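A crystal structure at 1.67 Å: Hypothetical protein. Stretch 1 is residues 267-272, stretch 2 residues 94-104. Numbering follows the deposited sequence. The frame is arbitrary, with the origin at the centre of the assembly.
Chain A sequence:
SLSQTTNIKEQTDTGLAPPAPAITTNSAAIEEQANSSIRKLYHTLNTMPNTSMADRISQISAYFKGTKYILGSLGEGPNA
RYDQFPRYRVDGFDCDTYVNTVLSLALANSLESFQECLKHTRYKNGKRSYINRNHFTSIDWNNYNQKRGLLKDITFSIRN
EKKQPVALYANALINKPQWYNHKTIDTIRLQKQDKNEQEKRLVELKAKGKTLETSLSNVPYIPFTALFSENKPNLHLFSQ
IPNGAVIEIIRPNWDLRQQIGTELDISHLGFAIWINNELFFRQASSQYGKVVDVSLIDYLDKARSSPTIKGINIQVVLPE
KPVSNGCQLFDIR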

ATOM      1  N   SER A 267      -9.232  -0.978  -2.013  1.00 17.21           N
ATOM      2  CA  SER A 267      -9.384  -2.252  -1.288  1.00 17.56           C
ATOM      3  C   SER A 267      -8.122  -3.112  -1.315  1.00 17.24           C
ATOM      4  O   SER A 267      -7.972  -4.046  -0.497  1.00 18.12           O
ATOM      5  CB  SER A 267     -10.557  -3.050  -1.874  1.00 18.18           C
ATOM      6  OG  SER A 267     -10.410  -3.212  -3.279  1.00 18.76           O
ATOM      7  N   HIS A 268      -7.203  -2.796  -2.225  1.00 15.72           N
ATOM      8  CA  HIS A 268      -6.004  -3.609  -2.426  1.00 15.24           C
ATOM      9  C   HIS A 268      -4.990  -2.870  -3.298  1.00 15.26           C
ATOM     10  O   HIS A 268      -5.328  -1.905  -3.997  1.00 15.20           O
ATOM     11  CB  HIS A 268      -6.389  -4.948  -3.098  1.00 15.69           C
ATOM     12  CG  HIS A 268      -5.309  -5.979  -3.074  1.00 16.72           C
ATOM     13  ND1 HIS A 268      -4.967  -6.729  -4.180  1.00 21.56           N
ATOM     14  CD2 HIS A 268      -4.504  -6.400  -2.070  1.00 17.71           C
ATOM     15  CE1 HIS A 268      -3.981  -7.557  -3.862  1.00 17.97           C
ATOM     16  NE2 HIS A 268      -3.687  -7.380  -2.586  1.00 21.97           N
ATOM     17  N   LEU A 269      -3.738  -3.307  -3.222  1.00 14.60           N
ATOM     18  CA  LEU A 269      -2.691  -2.743  -4.076  1.00 15.35           C
ATOM     19  C   LEU A 269      -1.511  -3.665  -4.240  1.00 15.17           C
ATOM     20  O   LEU A 269      -1.363  -4.645  -3.508  1.00 15.43           O
ATOM     21  CB  LEU A 269      -2.258  -1.345  -3.609  1.00 16.24           C
ATOM     22  CG  LEU A 269      -1.390  -1.228  -2.350  1.00 18.14           C
ATOM     23  CD1 LEU A 269      -0.812   0.180  -2.285  1.00 17.46           C
ATOM     24  CD2 LEU A 269      -2.220  -1.466  -1.139  1.00 21.91           C
ATOM     25  N   GLY A 270      -0.661  -3.338  -5.205  1.00 14.97           N
ATOM     26  CA  GLY A 270       0.503  -4.174  -5.531  1.00 14.20           C
ATOM     27  C   GLY A 270       1.255  -3.506  -6.664  1.00 14.31           C
ATOM     28  O   GLY A 270       0.983  -2.337  -6.989  1.00 14.44           O
ATOM     29  N   PHE A 271       2.177  -4.242  -7.283  1.00 13.94           N
ATOM     30  CA  PHE A 271       3.004  -3.703  -8.356  1.00 13.77           C
ATOM     31  C   PHE A 271       2.652  -4.296  -9.710  1.00 14.11           C
ATOM     32  O   PHE A 271       2.223  -5.461  -9.794  1.00 14.71           O
ATOM     33  CB  PHE A 271       4.486  -4.008  -8.102  1.00 13.91           C
ATOM     34  CG  PHE A 271       5.046  -3.340  -6.877  1.00 14.51           C
ATOM     35  CD1 PHE A 271       5.348  -1.987  -6.883  1.00 14.86           C
ATOM     36  CD2 PHE A 271       5.267  -4.072  -5.713  1.00 15.02           C
ATOM     37  CE1 PHE A 271       5.870  -1.360  -5.746  1.00 14.44           C
ATOM     38  CE2 PHE A 271       5.790  -3.459  -4.570  1.00 15.22           C
ATOM     39  CZ  PHE A 271       6.095  -2.097  -4.587  1.00 15.60           C
ATOM     40  N   ALA A 272       2.803  -3.475 -10.741  1.00 13.60           N
ATOM     41  CA  ALA A 272       2.725  -3.917 -12.133  1.00 13.92           C
ATOM     42  C   ALA A 272       4.110  -4.376 -12.527  1.00 14.94           C
ATOM     43  O   ALA A 272       5.050  -3.590 -12.481  1.00 14.95           O
ATOM     44  CB  ALA A 272       2.284  -2.756 -13.048  1.00 14.48           C
TER
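Stretch 2 94-104: DCDTYVNTVLS

A helix can pack on a β-strand without a single direct hydrogen bond between them, provided that side chains fill the space between the two backbones; residues 94–104 lying on strand 267–272 illustrate the principle. Asp94 caps the helix, its OD1 accepting from Thr97 N at 2.9 Å, and residues 95–104 are helical. Helix and strand run in broadly the same direction, their axes crossing at 32° with a closest approach of 7.5 Å, and the contacts move along the helix as the strand advances, from Cys95 at His268 to Val102 and Leu103 at Phe271.

Contact begins at His268, where ring atom CD2 lies 3.2 Å from Cys95 CB and the Cys95 sulfur approaches the ring edge, SG standing 4.7 Å from the ring centroid. Next comes Leu269, with Leu269 CA 5.9 Å from Cys95 CA. Its CB points sideways, yet the end of its side chain reaches the helix: Leu269 CD2 is 3.7 Å from Cys95 SG and 3.1 Å from Asp96 OD1, while Leu269 CG is 4.0 Å from Val99 CG2. A water supplies a polar link, donating to Leu269 O at 2.7 Å and to Cys95 O at 3.0 Å.

Gly270 has no side chain, and its CA is approached directly by Val99 CG2 at 3.8 Å; Gly270 CA and Val99 CA are 6.2 Å apart. The CA-to-CB bond of Phe271 points toward the helix, and this residue has the largest area covered by it. Val99 CG2 sits over one face of the ring, 4.0 Å from Phe271 CE2, and Val102 CB is 3.6 Å from the same CE2. At the ring edge, Leu103 CD2 lies 3.8 Å from Phe271 CE1, and the ring of Tyr98 receives Phe271 in an offset edge-to-face arrangement, with planes at 73°. Ala272 lies out of reach of the helix residues, so within these stretches Phe271 is the last strand residue in contact.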

ATOM      1  N   ASP A  94       1.324  -7.793   4.469  1.00 14.79           N
ATOM      2  CA  ASP A  94      -0.013  -7.618   3.911  1.00 15.51           C
ATOM      3  C   ASP A  94       0.108  -6.751   2.651  1.00 14.44           C
ATOM      4  O   ASP A  94       1.225  -6.411   2.248  1.00 13.85           O
ATOM      5  CB  ASP A  94      -1.001  -7.075   4.941  1.00 15.73           C
ATOM      6  CG  ASP A  94      -0.659  -5.696   5.425  1.00 18.80           C
ATOM      7  OD1 ASP A  94      -0.320  -4.820   4.596  1.00 18.55           O
ATOM      8  OD2 ASP A  94      -0.787  -5.467   6.655  1.00 22.51           O
ATOM      9  N   CYS A  95      -0.995  -6.413   1.985  1.00 14.93           N
ATOM     10  CA  CYS A  95      -0.823  -5.742   0.700  1.00 15.59           C
ATOM     11  C   CYS A  95      -0.118  -4.398   0.855  1.00 15.30           C
ATOM     12  O   CYS A  95       0.716  -4.030   0.019  1.00 16.34           O
ATOM     13  CB  CYS A  95      -2.140  -5.570  -0.062  1.00 15.90           C
ATOM     14  SG  CYS A  95      -3.327  -4.507   0.725  1.00 21.78           S
ATOM     15  N   ASP A  96      -0.443  -3.685   1.935  1.00 15.86           N
ATOM     16  CA  ASP A  96       0.106  -2.346   2.191  1.00 15.99           C
ATOM     17  C   ASP A  96       1.560  -2.414   2.631  1.00 14.76           C
ATOM     18  O   ASP A  96       2.389  -1.657   2.146  1.00 14.53           O
ATOM     19  CB  ASP A  96      -0.691  -1.640   3.303  1.00 17.39           C
ATOM     20  CG  ASP A  96      -2.175  -1.583   3.023  1.00 22.93           C
ATOM     21  OD1 ASP A  96      -2.556  -1.088   1.954  1.00 28.16           O
ATOM     22  OD2 ASP A  96      -2.962  -2.026   3.892  1.00 28.63           O
ATOM     23  N   THR A  97       1.870  -3.308   3.563  1.00 13.80           N
ATOM     24  CA  THR A  97       3.241  -3.401   4.064  1.00 14.36           C
ATOM     25  C   THR A  97       4.208  -3.937   3.001  1.00 14.21           C
ATOM     26  O   THR A  97       5.395  -3.577   2.995  1.00 14.62           O
ATOM     27  CB  THR A  97       3.344  -4.190   5.385  1.00 14.80           C
ATOM     28  OG1 THR A  97       3.129  -5.584   5.138  1.00 15.77           O
ATOM     29  CG2 THR A  97       2.294  -3.685   6.409  1.00 15.69           C
ATOM     30  N   TYR A  98       3.721  -4.790   2.106  1.00 12.87           N
ATOM     31  CA  TYR A  98       4.551  -5.246   1.001  1.00 13.45           C
ATOM     32  C   TYR A  98       4.989  -4.074   0.130  1.00 12.97           C
ATOM     33  O   TYR A  98       6.167  -3.903  -0.159  1.00 13.05           O
ATOM     34  CB  TYR A  98       3.801  -6.293   0.179  1.00 13.33           C
ATOM     35  CG  TYR A  98       4.571  -6.843  -0.986  1.00 13.68           C
ATOM     36  CD1 TYR A  98       5.787  -7.509  -0.801  1.00 14.51           C
ATOM     37  CD2 TYR A  98       4.062  -6.744  -2.290  1.00 13.18           C
ATOM     38  CE1 TYR A  98       6.491  -8.027  -1.898  1.00 14.35           C
ATOM     39  CE2 TYR A  98       4.759  -7.245  -3.375  1.00 13.28           C
ATOM     40  CZ  TYR A  98       5.956  -7.899  -3.171  1.00 14.33           C
ATOM     41  OH  TYR A  98       6.624  -8.406  -4.255  1.00 15.27           O
ATOM     42  N   VAL A  99       4.032  -3.256  -0.294  1.00 13.56           N
ATOM     43  CA  VAL A  99       4.367  -2.141  -1.175  1.00 13.01           C
ATOM     44  C   VAL A  99       5.295  -1.154  -0.452  1.00 13.56           C
ATOM     45  O   VAL A  99       6.304  -0.713  -1.019  1.00 13.25           O
ATOM     46  CB  VAL A  99       3.075  -1.500  -1.717  1.00 13.53           C
ATOM     47  CG1 VAL A  99       3.348  -0.143  -2.360  1.00 12.81           C
ATOM     48  CG2 VAL A  99       2.437  -2.435  -2.742  1.00 14.13           C
ATOM     49  N   ASN A 100       4.970  -0.838   0.800  1.00 13.61           N
ATOM     50  CA  ASN A 100       5.797   0.086   1.584  1.00 14.22           C
ATOM     51  C   ASN A 100       7.225  -0.423   1.770  1.00 14.12           C
ATOM     52  O   ASN A 100       8.196   0.342   1.665  1.00 14.10           O
ATOM     53  CB  ASN A 100       5.173   0.294   2.962  1.00 14.60           C
ATOM     54  CG  ASN A 100       4.103   1.370   2.956  1.00 19.87           C
ATOM     55  OD1 ASN A 100       4.197   2.338   2.213  1.00 24.37           O
ATOM     56  ND2 ASN A 100       3.092   1.211   3.807  1.00 23.58           N
ATOM     57  N   THR A 101       7.346  -1.707   2.065  1.00 13.24           N
ATOM     58  CA  THR A 101       8.668  -2.288   2.309  1.00 13.49           C
ATOM     59  C   THR A 101       9.486  -2.304   1.011  1.00 14.04           C
ATOM     60  O   THR A 101      10.638  -1.858   0.992  1.00 13.66           O
ATOM     61  CB  THR A 101       8.565  -3.685   2.898  1.00 13.94           C
ATOM     62  OG1 THR A 101       7.859  -3.597   4.142  1.00 14.24           O
ATOM     63  CG2 THR A 101       9.955  -4.242   3.139  1.00 14.13           C
ATOM     64  N   VAL A 102       8.878  -2.768  -0.077  1.00 13.73           N
ATOM     65  CA  VAL A 102       9.593  -2.822  -1.361  1.00 13.69           C
ATOM     66  C   VAL A 102      10.045  -1.423  -1.814  1.00 13.97           C
ATOM     67  O   VAL A 102      11.216  -1.234  -2.172  1.00 14.80           O
ATOM     68  CB  VAL A 102       8.761  -3.507  -2.466  1.00 14.82           C
ATOM     69  CG1 VAL A 102       9.449  -3.311  -3.834  1.00 14.14           C
ATOM     70  CG2 VAL A 102       8.591  -4.996  -2.139  1.00 12.90           C
ATOM     71  N   LEU A 103       9.126  -0.454  -1.788  1.00 13.81           N
ATOM     72  CA  LEU A 103       9.460   0.911  -2.191  1.00 14.64           C
ATOM     73  C   LEU A 103      10.597   1.491  -1.363  1.00 15.36           C
ATOM     74  O   LEU A 103      11.534   2.070  -1.917  1.00 14.84           O
ATOM     75  CB  LEU A 103       8.237   1.830  -2.115  1.00 14.62           C
ATOM     76  CG  LEU A 103       7.181   1.588  -3.192  1.00 16.06           C
ATOM     77  CD1 LEU A 103       5.986   2.521  -2.946  1.00 19.83           C
ATOM     78  CD2 LEU A 103       7.765   1.755  -4.601  1.00 17.04           C
ATOM     79  N   SER A 104      10.524   1.323  -0.045  1.00 15.55           N
ATOM     80  CA  SER A 104      11.551   1.871   0.842  1.00 16.37           C
ATOM     81  C   SER A 104      12.906   1.195   0.636  1.00 16.73           C
ATOM     82  O   SER A 104      13.929   1.874   0.689  1.00 17.90           O
ATOM     83  CB  SER A 104      11.106   1.809   2.306  1.00 16.37           C
ATOM     84  OG  SER A 104       9.880   2.512   2.477  1.00 16.90           O
TER
HETATM   85  O   HOH W   1       0.649  -5.977  -2.238  1.00 15.42           O